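Local structure of DUF1285 domain-containing protein (2RA9) at residues Ala47-Ala51 / Ser98-Leu102; Asp76-Ile81 / Leu126-Gly131; His103-Ile108 / Leu120-Arg124. The protein is of unknown function but belongs to the DUF1285 family, which has a fold of repeated structural motifs and is possibly involved in signal transduction. All coordinates share one frame; numbering follows the deposited sequence.

Overall arrangement
The three contacts run across a single chain built of two six-stranded mixed sheets with the same strand order. Interaction 1 joins helix 44-51 to the loop between strands 93-97 and 102-106 of the second sheet. Interaction 2, about 11 Å away between centres, pairs the parallel strands 79-86 and 127-130 inside that sheet, and L79 packs on I99 of interaction 1. Interaction 3, centred about 11 Å from interaction 2 and 15 Å from interaction 1, joins strand 102-106 and the turn after it to the end of strand 118-121 and the loop that follows. Along the chain interactions 1 and 2 alternate, and interaction 1 closes before interaction 3 opens, nested within interaction 2. Together they tie the second sheet internally and to the first half.

Interaction 1. Residues Ala47-Ala51 / Ser98-Leu102; sequences AKLFA and SIGTL
With CG anti to the backbone N (chi1 178°) and every later torsion also extended, the side chain of K48 runs straight out from its helix across I99 and G100, and its ammonium reaches the G100 carbonyl. I99 has the less usual first torsion, CG1 lying between the backbone N and the carbonyl carbon (chi1 64°), and this spreads its two branches over two helix residues one turn apart. CG2 rests on A47, its methyl carbon 3.7 Å from A47 CB, while the CD1 end of the other branch lies 3.8 Å from A51 CB and also meets the A47 carbonyl oxygen. That oxygen accepts the backbone N-H of A51, so the CD1 methyl sits beside a helical hydrogen bond. K48 NZ is 2.8 Å from G100 O in a hydrogen bond and approaches from above the carbonyl plane, 42° out of it. The aliphatic part of K48 is used too: its CB lies 3.6 Å from I99 O, and its CG slides past T101 CG2, the two side chains running in opposite directions. T101 turns its methyl to the helix, 4.1 Å from CG2 to A51 CB, and its hydroxyl to T97 and H103. G100 has a positive phi, where a side chain would press on the preceding carbonyl oxygen, and a CB would also come near K48 CD. W35 of strand 35-37 touches A47, A51 and I99, while L79 of strand 79-86 touches I99 and T101. The arrangement is a helix seated on a beta hairpin's connecting loop, joining the two sheet-bearing halves of this DUF1285 fold.

Interaction 2. Residues Asp76-Ile81 / Leu126-Gly131; sequences DAPLLI and LWGKLG. With EDO (1,2-ethanediol), chain F.
K129 and D76 meet at the end of a long reach: CG of K129 is anti to the backbone N (chi1 180°), and a single bend at chi3 (70°) swings the ammonium to the carboxylate. The two side chains cross at about a right angle, and K129 NZ forms a salt bridge with D76 OD2 at 2.8 Å, from above the carboxylate plane, 38° out of it. The other oxygen of D76 is bonded to the hydroxyl of Y119, and NZ also donates to A31 O. An alanine in place of K129 would probably leave D76 OD2 without its charged mate and uncover the L80 methyl that now lies 3.7 Å (L80 CD1) from K129 CE. Strands 79-86 and 127-130 are the parallel pair at the middle of a mixed sheet ordered 3-2-1-6-5-4 like the first sheet, where 27-29 and 69-74 pair likewise. They are bonded by K129 N to L79 O (2.9 Å), I81 N to K129 O and G131 N to I81 O. L80 and K129 share one face; L79, I81 and L130 the other. There I81 CG2 meets L130 CD2 at 3.8 Å, while its CG1 branch carries CD1 over the backbone of G128, where a CB would collide with it. P78 CG meets L126 CD2 at 4.0 Å, the two side chains crossing obliquely, and P78 CD presses on W127 O (3.2 Å), a buried oxygen with no hydrogen-bond partner. L54 and Y61 touch both P78 and L126. A 1,2-ethanediol, probably from the crystallisation liquor, donates from O2 to L130 O.

Interaction 3. Residues His103-Ile108 / Leu120-Arg124; sequences HHNVDI and LPLER
H103 and E123 carry the polar part of the contact. ND1 of the ring donates to E123 OE1 at 2.8 Å along a nearly straight line (169°), and the oxygen lies close to the ring plane, at the edge. From the carboxylate's side the bond arrives on the syn side, 28° out of the carboxylate plane; the ring and carboxylate planes are 48° apart. E123 gets there by folding back: its CG lies between the backbone N and the carbonyl carbon, and a further bend at chi2 carries the carboxylate to the ring edge. E123 OE2 is held in a salt bridge by R124 NH1, 3.0 Å away, through a weak, bent hydrogen bond. The far nitrogen of H103, NE2, is bonded to T101 OG1, so both ring nitrogens have partners and the ring's rotation is fixed.

Water adds two links. One molecule gives a hydrogen to H104 O and, weakly, to E123 OE1; another accepts from D107 N and donates to P121 O, which it meets at 2.7 Å, bridging the backbones of D107 and P121.

The apolar contacts centre on L122 and V106. L122 CD1 stands squarely over the centre of the H103 ring, 4.0 Å from its centroid, a CH-pi contact, while its CD2 touches V106 CG2 at 3.8 Å. The other methyl of V106, CG1, packs against L120 CB at 3.8 Å. L79 and V95 lie against both H103 and L122. N105 and V106 both face L93 in a G1 beta bulge, where the strand turns a corner. Gripped by H103 ND1 through OE1 and weakly by R124 through OE2, E123 probably keeps its negative charge, while the imidazole is held from both its nitrogens.

Interaction 1. Residues Ala47-Ala51 / Ser98-Leu102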
ATOM      1  N   ALA A  47       2.116  12.539  -3.534  1.00 11.87           N
ATOM      2  CA  ALA A  47       2.359  11.126  -3.342  1.00 10.92           C
ATOM      3  C   ALA A  47       1.290  10.307  -4.081  1.00 11.57           C
ATOM      4  O   ALA A  47       1.606   9.285  -4.703  1.00 12.15           O
ATOM      5  CB  ALA A  47       2.350  10.794  -1.884  1.00 12.05           C
ATOM      6  N   LYS A  48       0.026  10.737  -4.015  1.00 10.74           N
ATOM      7  CA  LYS A  48      -1.070  10.007  -4.686  1.00 10.45           C
ATOM      8  C   LYS A  48      -0.884  10.033  -6.225  1.00 11.36           C
ATOM      9  O   LYS A  48      -1.060   9.025  -6.893  1.00 13.53           O
ATOM     10  CB  LYS A  48      -2.411  10.635  -4.280  1.00 10.73           C
ATOM     11  CG  LYS A  48      -3.613  10.041  -4.913  1.00 14.08           C
ATOM     12  CD  LYS A  48      -4.885  10.609  -4.309  1.00 15.25           C
ATOM     13  CE  LYS A  48      -6.106   9.957  -4.917  1.00 15.60           C
ATOM     14  NZ  LYS A  48      -7.321  10.243  -4.088  1.00 21.81           N
ATOM     15  N   LEU A  49      -0.488  11.176  -6.772  1.00 11.45           N
ATOM     16  CA  LEU A  49      -0.167  11.274  -8.201  1.00 12.24           C
ATOM     17  C   LEU A  49       0.916  10.273  -8.581  1.00 12.80           C
ATOM     18  O   LEU A  49       0.775   9.476  -9.523  1.00 13.94           O
ATOM     19  CB  LEU A  49       0.309  12.688  -8.555  1.00 12.78           C
ATOM     20  CG  LEU A  49       0.561  13.009 -10.013  1.00 12.53           C
ATOM     21  CD1 LEU A  49      -0.747  13.161 -10.800  1.00 15.07           C
ATOM     22  CD2 LEU A  49       1.393  14.266 -10.182  1.00 15.96           C
ATOM     23  N   PHE A  50       2.020  10.278  -7.857  1.00 12.29           N
ATOM     24  CA  PHE A  50       3.085   9.318  -8.206  1.00 11.07           C
ATOM     25  C   PHE A  50       2.675   7.857  -7.918  1.00 12.36           C
ATOM     26  O   PHE A  50       3.110   6.946  -8.619  1.00 11.55           O
ATOM     27  CB  PHE A  50       4.409   9.673  -7.513  1.00 11.34           C
ATOM     28  CG  PHE A  50       5.005  10.970  -7.981  1.00 12.57           C
ATOM     29  CD1 PHE A  50       5.400  11.137  -9.277  1.00 15.14           C
ATOM     30  CD2 PHE A  50       5.141  12.037  -7.103  1.00 13.25           C
ATOM     31  CE1 PHE A  50       5.929  12.355  -9.707  1.00 15.96           C
ATOM     32  CE2 PHE A  50       5.664  13.271  -7.537  1.00 16.16           C
ATOM     33  CZ  PHE A  50       6.029  13.412  -8.835  1.00 15.37           C
ATOM     34  N   ALA A  51       1.835   7.624  -6.921  1.00 11.78           N
ATOM     35  CA  ALA A  51       1.441   6.243  -6.573  1.00 10.89           C
ATOM     36  C   ALA A  51       0.680   5.615  -7.735  1.00 12.38           C
ATOM     37  O   ALA A  51       0.701   4.404  -7.902  1.00 12.44           O
ATOM     38  CB  ALA A  51       0.597   6.190  -5.313  1.00 12.99           C
ATOM     39  N   SER A  98      -2.986   6.238   3.648  1.00 12.06           N
ATOM     40  CA  SER A  98      -2.647   7.514   4.278  1.00 11.69           C
ATOM     41  C   SER A  98      -2.407   8.643   3.295  1.00 12.01           C
ATOM     42  O   SER A  98      -2.497   9.800   3.666  1.00 15.06           O
ATOM     43  CB  SER A  98      -1.412   7.364   5.135  1.00 13.38           C
ATOM     44  OG  SER A  98      -0.262   7.053   4.355  1.00 14.21           O
ATOM     45  N   ILE A  99      -2.078   8.309   2.047  1.00 12.78           N
ATOM     46  CA  ILE A  99      -1.918   9.306   0.970  1.00 13.05           C
ATOM     47  C   ILE A  99      -3.203   9.490   0.116  1.00 14.00           C
ATOM     48  O   ILE A  99      -3.230  10.244  -0.846  1.00 14.25           O
ATOM     49  CB  ILE A  99      -0.713   9.005   0.092  1.00 13.01           C
ATOM     50  CG1 ILE A  99      -0.857   7.687  -0.646  1.00 12.48           C
ATOM     51  CG2 ILE A  99       0.569   9.111   0.934  1.00 13.93           C
ATOM     52  CD1 ILE A  99       0.129   7.478  -1.809  1.00 12.65           C
ATOM     53  N   GLY A 100      -4.280   8.821   0.515  1.00 13.35           N
ATOM     54  CA  GLY A 100      -5.567   9.002  -0.116  1.00 15.16           C
ATOM     55  C   GLY A 100      -5.842   8.109  -1.305  1.00 13.14           C
ATOM     56  O   GLY A 100      -6.783   8.389  -2.031  1.00 15.33           O
ATOM     57  N   THR A 101      -5.103   7.000  -1.481  1.00 14.03           N
ATOM     58  CA  THR A 101      -5.413   6.078  -2.568  1.00 13.21           C
ATOM     59  C   THR A 101      -6.487   5.105  -2.122  1.00 12.82           C
ATOM     60  O   THR A 101      -6.606   4.816  -0.927  1.00 13.97           O
ATOM     61  CB  THR A 101      -4.169   5.316  -3.107  1.00 14.01           C
ATOM     62  OG1 THR A 101      -3.541   4.550  -2.082  1.00 13.33           O
ATOM     63  CG2 THR A 101      -3.129   6.278  -3.686  1.00 14.12           C
ATOM     64  N   LEU A 102      -7.282   4.634  -3.090  1.00 14.23           N
ATOM     65  CA  LEU A 102      -8.364   3.704  -2.870  1.00 13.93           C
ATOM     66  C   LEU A 102      -8.137   2.447  -3.696  1.00 14.68           C
ATOM     67  O   LEU A 102      -7.804   2.521  -4.880  1.00 14.81           O
ATOM     68  CB  LEU A 102      -9.669   4.356  -3.326  1.00 15.65           C
ATOM     69  CG  LEU A 102     -10.961   3.544  -3.213  1.00 18.82           C
ATOM     70  CD1 LEU A 102     -11.293   3.185  -1.788  1.00 20.09           C
ATOM     71  CD2 LEU A 102     -12.131   4.324  -3.907  1.00 18.57           C
TER

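Interaction 2. Residues Asp76-Ile81 / Leu126-Gly131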
ATOM      1  N   ASP A  76       9.474  -0.194   4.061  1.00 12.12           N
ATOM      2  CA  ASP A  76       8.644  -1.282   4.568  1.00 13.38           C
ATOM      3  C   ASP A  76       7.642  -1.639   3.468  1.00 11.89           C
ATOM      4  O   ASP A  76       8.015  -2.345   2.543  1.00 14.52           O
ATOM      5  CB  ASP A  76       7.992  -0.867   5.893  1.00 11.81           C
ATOM      6  CG  ASP A  76       7.313  -2.000   6.600  1.00 13.73           C
ATOM      7  OD1 ASP A  76       7.196  -3.124   6.040  1.00 15.93           O
ATOM      8  OD2 ASP A  76       6.893  -1.748   7.753  1.00 17.24           O
ATOM      9  N   ALA A  77       6.419  -1.101   3.516  1.00 11.78           N
ATOM     10  CA  ALA A  77       5.445  -1.257   2.447  1.00 10.22           C
ATOM     11  C   ALA A  77       5.231   0.098   1.750  1.00 10.67           C
ATOM     12  O   ALA A  77       5.397   1.177   2.352  1.00 11.53           O
ATOM     13  CB  ALA A  77       4.129  -1.712   2.997  1.00 13.48           C
ATOM     14  N   PRO A  78       4.877   0.066   0.479  1.00 10.30           N
ATOM     15  CA  PRO A  78       4.742   1.337  -0.249  1.00 11.11           C
ATOM     16  C   PRO A  78       3.542   2.180   0.195  1.00 12.21           C
ATOM     17  O   PRO A  78       3.515   3.392  -0.034  1.00 11.52           O
ATOM     18  CB  PRO A  78       4.545   0.872  -1.710  1.00 11.44           C
ATOM     19  CG  PRO A  78       4.057  -0.520  -1.613  1.00 10.70           C
ATOM     20  CD  PRO A  78       4.752  -1.085  -0.427  1.00 10.64           C
ATOM     21  N   LEU A  79       2.550   1.521   0.808  1.00 11.66           N
ATOM     22  CA  LEU A  79       1.302   2.154   1.164  1.00 10.92           C
ATOM     23  C   LEU A  79       0.921   1.735   2.581  1.00 10.80           C
ATOM     24  O   LEU A  79       1.152   0.601   2.974  1.00 11.31           O
ATOM     25  CB  LEU A  79       0.217   1.732   0.191  1.00 11.53           C
ATOM     26  CG  LEU A  79       0.370   2.293  -1.233  1.00 12.49           C
ATOM     27  CD1 LEU A  79      -0.455   1.570  -2.205  1.00 15.74           C
ATOM     28  CD2 LEU A  79       0.098   3.806  -1.265  1.00 13.65           C
ATOM     29  N   LEU A  80       0.359   2.676   3.346  1.00 11.09           N
ATOM     30  CA  LEU A  80      -0.154   2.411   4.679  1.00 11.22           C
ATOM     31  C   LEU A  80      -1.695   2.491   4.618  1.00 11.48           C
ATOM     32  O   LEU A  80      -2.277   3.559   4.355  1.00 12.89           O
ATOM     33  CB  LEU A  80       0.362   3.477   5.653  1.00 12.64           C
ATOM     34  CG  LEU A  80       0.017   3.186   7.130  1.00 13.97           C
ATOM     35  CD1 LEU A  80       0.945   2.139   7.686  1.00 14.19           C
ATOM     36  CD2 LEU A  80       0.043   4.468   7.952  1.00 17.20           C
ATOM     37  N   ILE A  81      -2.331   1.372   4.899  1.00 10.56           N
ATOM     38  CA  ILE A  81      -3.777   1.268   4.921  1.00 11.55           C
ATOM     39  C   ILE A  81      -4.327   1.856   6.221  1.00 11.71           C
ATOM     40  O   ILE A  81      -3.950   1.454   7.311  1.00 14.00           O
ATOM     41  CB  ILE A  81      -4.229  -0.172   4.750  1.00 11.05           C
ATOM     42  CG1 ILE A  81      -3.922  -0.650   3.317  1.00 13.88           C
ATOM     43  CG2 ILE A  81      -5.748  -0.302   5.082  1.00 13.88           C
ATOM     44  CD1 ILE A  81      -4.042  -2.162   3.056  1.00 15.30           C
ATOM     45  N   LEU A 126       1.969  -4.113  -5.426  1.00 12.25           N
ATOM     46  CA  LEU A 126       2.034  -3.327  -4.205  1.00 12.17           C
ATOM     47  C   LEU A 126       1.316  -4.005  -3.041  1.00 12.49           C
ATOM     48  O   LEU A 126       0.241  -4.579  -3.224  1.00 15.62           O
ATOM     49  CB  LEU A 126       1.435  -1.955  -4.408  1.00 11.11           C
ATOM     50  CG  LEU A 126       1.998  -1.125  -5.587  1.00 10.51           C
ATOM     51  CD1 LEU A 126       1.244   0.221  -5.751  1.00 13.73           C
ATOM     52  CD2 LEU A 126       3.490  -0.951  -5.503  1.00 12.69           C
ATOM     53  N   TRP A 127       1.904  -3.886  -1.856  1.00 11.83           N
ATOM     54  CA  TRP A 127       1.298  -4.355  -0.601  1.00 11.85           C
ATOM     55  C   TRP A 127       1.033  -3.139   0.260  1.00 10.84           C
ATOM     56  O   TRP A 127       1.831  -2.177   0.267  1.00 12.11           O
ATOM     57  CB  TRP A 127       2.274  -5.299   0.129  1.00 13.50           C
ATOM     58  CG  TRP A 127       2.398  -6.630  -0.525  1.00 16.33           C
ATOM     59  CD1 TRP A 127       3.158  -6.934  -1.628  1.00 20.76           C
ATOM     60  CD2 TRP A 127       1.729  -7.843  -0.167  1.00 16.44           C
ATOM     61  NE1 TRP A 127       3.027  -8.256  -1.953  1.00 23.78           N
ATOM     62  CE2 TRP A 127       2.155  -8.837  -1.071  1.00 20.86           C
ATOM     63  CE3 TRP A 127       0.813  -8.193   0.829  1.00 16.97           C
ATOM     64  CZ2 TRP A 127       1.698 -10.145  -0.998  1.00 21.61           C
ATOM     65  CZ3 TRP A 127       0.386  -9.473   0.902  1.00 18.71           C
ATOM     66  CH2 TRP A 127       0.814 -10.437  -0.004  1.00 21.32           C
ATOM     67  N   GLY A 128      -0.091  -3.159   0.971  1.00 11.29           N
ATOM     68  CA  GLY A 128      -0.423  -2.142   1.932  1.00 10.81           C
ATOM     69  C   GLY A 128      -0.256  -2.678   3.344  1.00 10.86           C
ATOM     70  O   GLY A 128      -0.788  -3.739   3.660  1.00 13.38           O
ATOM     71  N   LYS A 129       0.477  -1.961   4.196  1.00 11.91           N
ATOM     72  CA  LYS A 129       0.633  -2.310   5.596  1.00 11.45           C
ATOM     73  C   LYS A 129      -0.587  -1.791   6.358  1.00 11.88           C
ATOM     74  O   LYS A 129      -0.916  -0.637   6.240  1.00 12.48           O
ATOM     75  CB  LYS A 129       1.890  -1.658   6.187  1.00 12.60           C
ATOM     76  CG  LYS A 129       2.076  -1.993   7.645  1.00 14.14           C
ATOM     77  CD  LYS A 129       3.457  -1.682   8.183  1.00 14.94           C
ATOM     78  CE  LYS A 129       3.714  -0.238   8.284  1.00 16.90           C
ATOM     79  NZ  LYS A 129       5.081   0.067   8.820  1.00 20.17           N
ATOM     80  N   LEU A 130      -1.192  -2.608   7.211  1.00 11.91           N
ATOM     81  CA  LEU A 130      -2.276  -2.103   8.054  1.00 11.48           C
ATOM     82  C   LEU A 130      -1.753  -1.160   9.118  1.00 12.30           C
ATOM     83  O   LEU A 130      -0.851  -1.520   9.895  1.00 13.97           O
ATOM     84  CB  LEU A 130      -2.990  -3.269   8.763  1.00 14.13           C
ATOM     85  CG  LEU A 130      -3.850  -4.198   7.918  1.00 15.46           C
ATOM     86  CD1 LEU A 130      -4.573  -5.170   8.790  1.00 18.29           C
ATOM     87  CD2 LEU A 130      -4.856  -3.363   7.123  1.00 19.80           C
ATOM     88  N   GLY A 131      -2.293   0.038   9.139  1.00 12.21           N
ATOM     89  CA  GLY A 131      -1.939   0.999  10.150  1.00 12.97           C
ATOM     90  C   GLY A 131      -2.381   0.562  11.542  1.00 12.38           C
ATOM     91  O   GLY A 131      -3.349  -0.196  11.690  1.00 14.25           O
TER
HETATM   92  C1  EDO F 162      -0.412  -3.218  13.018  1.00 25.38           C
HETATM   93  O1  EDO F 162       0.862  -3.499  13.614  1.00 29.40           O
HETATM   94  C2  EDO F 162      -0.691  -4.167  11.857  1.00 20.65           C
HETATM   95  O2  EDO F 162       0.218  -3.945  10.754  1.00 16.30           O

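Interaction 3. Residues His103-Ile108 / Leu120-Arg124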
ATOM      1  N   HIS A 103      -8.364   1.284  -3.088  1.00 14.07           N
ATOM      2  CA  HIS A 103      -8.105   0.000  -3.707  1.00 14.41           C
ATOM      3  C   HIS A 103      -9.289  -0.925  -3.478  1.00 16.42           C
ATOM      4  O   HIS A 103      -9.863  -0.951  -2.387  1.00 17.19           O
ATOM      5  CB  HIS A 103      -6.818  -0.604  -3.133  1.00 15.27           C
ATOM      6  CG  HIS A 103      -5.661   0.351  -3.134  1.00 14.75           C
ATOM      7  ND1 HIS A 103      -4.743   0.412  -4.161  1.00 15.23           N
ATOM      8  CD2 HIS A 103      -5.305   1.330  -2.264  1.00 14.58           C
ATOM      9  CE1 HIS A 103      -3.885   1.398  -3.928  1.00 15.61           C
ATOM     10  NE2 HIS A 103      -4.211   1.986  -2.794  1.00 13.80           N
ATOM     11  N   HIS A 104      -9.629  -1.680  -4.510  1.00 17.38           N
ATOM     12  CA  HIS A 104     -10.796  -2.555  -4.485  1.00 17.31           C
ATOM     13  C   HIS A 104     -10.399  -4.005  -4.552  1.00 16.73           C
ATOM     14  O   HIS A 104      -9.268  -4.361  -4.860  1.00 18.67           O
ATOM     15  CB  HIS A 104     -11.734  -2.238  -5.665  1.00 17.80           C
ATOM     16  CG  HIS A 104     -12.055  -0.784  -5.801  1.00 21.28           C
ATOM     17  ND1 HIS A 104     -12.929  -0.127  -4.965  1.00 25.18           N
ATOM     18  CD2 HIS A 104     -11.584   0.152  -6.661  1.00 22.81           C
ATOM     19  CE1 HIS A 104     -13.010   1.144  -5.318  1.00 24.77           C
ATOM     20  NE2 HIS A 104     -12.195   1.342  -6.337  1.00 28.09           N
ATOM     21  N   ASN A 105     -11.364  -4.863  -4.240  1.00 19.21           N
ATOM     22  CA  ASN A 105     -11.206  -6.291  -4.387  1.00 19.26           C
ATOM     23  C   ASN A 105     -10.062  -6.871  -3.566  1.00 16.43           C
ATOM     24  O   ASN A 105      -9.394  -7.827  -3.962  1.00 20.14           O
ATOM     25  CB  ASN A 105     -11.079  -6.651  -5.878  1.00 20.54           C
ATOM     26  CG  ASN A 105     -12.262  -6.165  -6.670  1.00 28.64           C
ATOM     27  OD1 ASN A 105     -13.411  -6.375  -6.263  1.00 28.90           O
ATOM     28  ND2 ASN A 105     -12.002  -5.491  -7.802  1.00 32.96           N
ATOM     29  N   VAL A 106      -9.899  -6.338  -2.366  1.00 15.69           N
ATOM     30  CA  VAL A 106      -8.783  -6.737  -1.527  1.00 15.90           C
ATOM     31  C   VAL A 106      -9.167  -7.936  -0.678  1.00 16.69           C
ATOM     32  O   VAL A 106     -10.211  -7.929  -0.045  1.00 16.56           O
ATOM     33  CB  VAL A 106      -8.294  -5.559  -0.655  1.00 15.07           C
ATOM     34  CG1 VAL A 106      -7.125  -5.989   0.258  1.00 16.68           C
ATOM     35  CG2 VAL A 106      -7.860  -4.420  -1.535  1.00 15.64           C
ATOM     36  N   ASP A 107      -8.326  -8.960  -0.710  1.00 17.74           N
ATOM     37  CA  ASP A 107      -8.672 -10.293  -0.217  1.00 18.06           C
ATOM     38  C   ASP A 107      -7.955 -10.608   1.115  1.00 16.99           C
ATOM     39  O   ASP A 107      -6.761 -10.838   1.151  1.00 17.53           O
ATOM     40  CB  ASP A 107      -8.329 -11.327  -1.272  1.00 18.20           C
ATOM     41  CG  ASP A 107      -8.852 -12.708  -0.967  1.00 23.97           C
ATOM     42  OD1 ASP A 107      -9.418 -12.918   0.135  1.00 24.37           O
ATOM     43  OD2 ASP A 107      -8.670 -13.599  -1.851  1.00 25.83           O
ATOM     44  N   ILE A 108      -8.723 -10.608   2.197  1.00 16.37           N
ATOM     45  CA  ILE A 108      -8.236 -10.947   3.528  1.00 16.01           C
ATOM     46  C   ILE A 108      -7.454 -12.263   3.537  1.00 16.59           C
ATOM     47  O   ILE A 108      -6.464 -12.401   4.234  1.00 16.79           O
ATOM     48  CB  ILE A 108      -9.449 -10.999   4.542  1.00 16.57           C
ATOM     49  CG1 ILE A 108      -9.935  -9.574   4.884  1.00 19.26           C
ATOM     50  CG2 ILE A 108      -9.076 -11.745   5.809  1.00 20.64           C
ATOM     51  CD1 ILE A 108     -11.361  -9.495   5.446  1.00 23.18           C
ATOM     52  N   LEU A 120      -1.696  -6.374   3.201  1.00 13.69           N
ATOM     53  CA  LEU A 120      -2.705  -6.851   2.265  1.00 13.48           C
ATOM     54  C   LEU A 120      -2.248  -6.584   0.841  1.00 12.17           C
ATOM     55  O   LEU A 120      -1.707  -5.517   0.562  1.00 13.27           O
ATOM     56  CB  LEU A 120      -4.067  -6.177   2.505  1.00 15.23           C
ATOM     57  CG  LEU A 120      -4.770  -6.492   3.835  1.00 15.55           C
ATOM     58  CD1 LEU A 120      -5.998  -5.613   4.084  1.00 18.11           C
ATOM     59  CD2 LEU A 120      -5.140  -7.987   3.930  1.00 17.92           C
ATOM     60  N   PRO A 121      -2.496  -7.519  -0.081  1.00 14.06           N
ATOM     61  CA  PRO A 121      -2.004  -7.293  -1.429  1.00 14.53           C
ATOM     62  C   PRO A 121      -2.957  -6.426  -2.256  1.00 14.64           C
ATOM     63  O   PRO A 121      -4.173  -6.576  -2.192  1.00 16.49           O
ATOM     64  CB  PRO A 121      -1.864  -8.709  -1.986  1.00 17.55           C
ATOM     65  CG  PRO A 121      -2.955  -9.488  -1.280  1.00 17.62           C
ATOM     66  CD  PRO A 121      -3.139  -8.841   0.054  1.00 15.36           C
ATOM     67  N   LEU A 122      -2.360  -5.475  -2.966  1.00 13.86           N
ATOM     68  CA  LEU A 122      -3.068  -4.534  -3.805  1.00 14.63           C
ATOM     69  C   LEU A 122      -2.591  -4.747  -5.232  1.00 15.44           C
ATOM     70  O   LEU A 122      -1.938  -5.742  -5.538  1.00 19.29           O
ATOM     71  CB  LEU A 122      -2.778  -3.096  -3.330  1.00 12.31           C
ATOM     72  CG  LEU A 122      -2.854  -2.863  -1.818  1.00 12.86           C
ATOM     73  CD1 LEU A 122      -2.389  -1.497  -1.448  1.00 13.81           C
ATOM     74  CD2 LEU A 122      -4.246  -3.158  -1.252  1.00 15.72           C
ATOM     75  N   GLU A 123      -2.842  -3.775  -6.097  1.00 15.63           N
ATOM     76  CA  GLU A 123      -2.496  -3.915  -7.508  1.00 15.94           C
ATOM     77  C   GLU A 123      -1.045  -3.585  -7.757  1.00 15.51           C
ATOM     78  O   GLU A 123      -0.359  -3.065  -6.901  1.00 13.98           O
ATOM     79  CB  GLU A 123      -3.398  -3.008  -8.352  1.00 18.29           C
ATOM     80  CG  GLU A 123      -3.188  -1.529  -8.170  1.00 23.85           C
ATOM     81  CD  GLU A 123      -4.063  -0.861  -7.114  1.00 29.55           C
ATOM     82  OE1 GLU A 123      -4.593  -1.557  -6.206  1.00 25.96           O
ATOM     83  OE2 GLU A 123      -4.213   0.388  -7.211  1.00 30.71           O
ATOM     84  N   ARG A 124      -0.588  -3.894  -8.968  1.00 14.53           N
ATOM     85  CA  ARG A 124       0.753  -3.511  -9.429  1.00 13.81           C
ATOM     86  C   ARG A 124       1.907  -4.061  -8.566  1.00 12.89           C
ATOM     87  O   ARG A 124       2.981  -3.477  -8.510  1.00 13.06           O
ATOM     88  CB  ARG A 124       0.855  -1.976  -9.573  1.00 15.50           C
ATOM     89  CG  ARG A 124      -0.126  -1.340 -10.597  1.00 17.23           C
ATOM     90  CD  ARG A 124       0.073   0.168 -10.796  1.00 15.54           C
ATOM     91  NE  ARG A 124      -0.029   1.006  -9.584  1.00 21.27           N
ATOM     92  CZ  ARG A 124      -1.160   1.381  -8.971  1.00 22.47           C
ATOM     93  NH1 ARG A 124      -2.363   1.085  -9.448  1.00 23.65           N
ATOM     94  NH2 ARG A 124      -1.083   2.136  -7.885  1.00 22.08           N
TER
HETATM   95  O   HOH W   1      -6.613  -3.954  -4.991  1.00 26.94           O
HETATM   96  O   HOH W   2      -6.075  -8.522  -2.337  1.00 25.45           O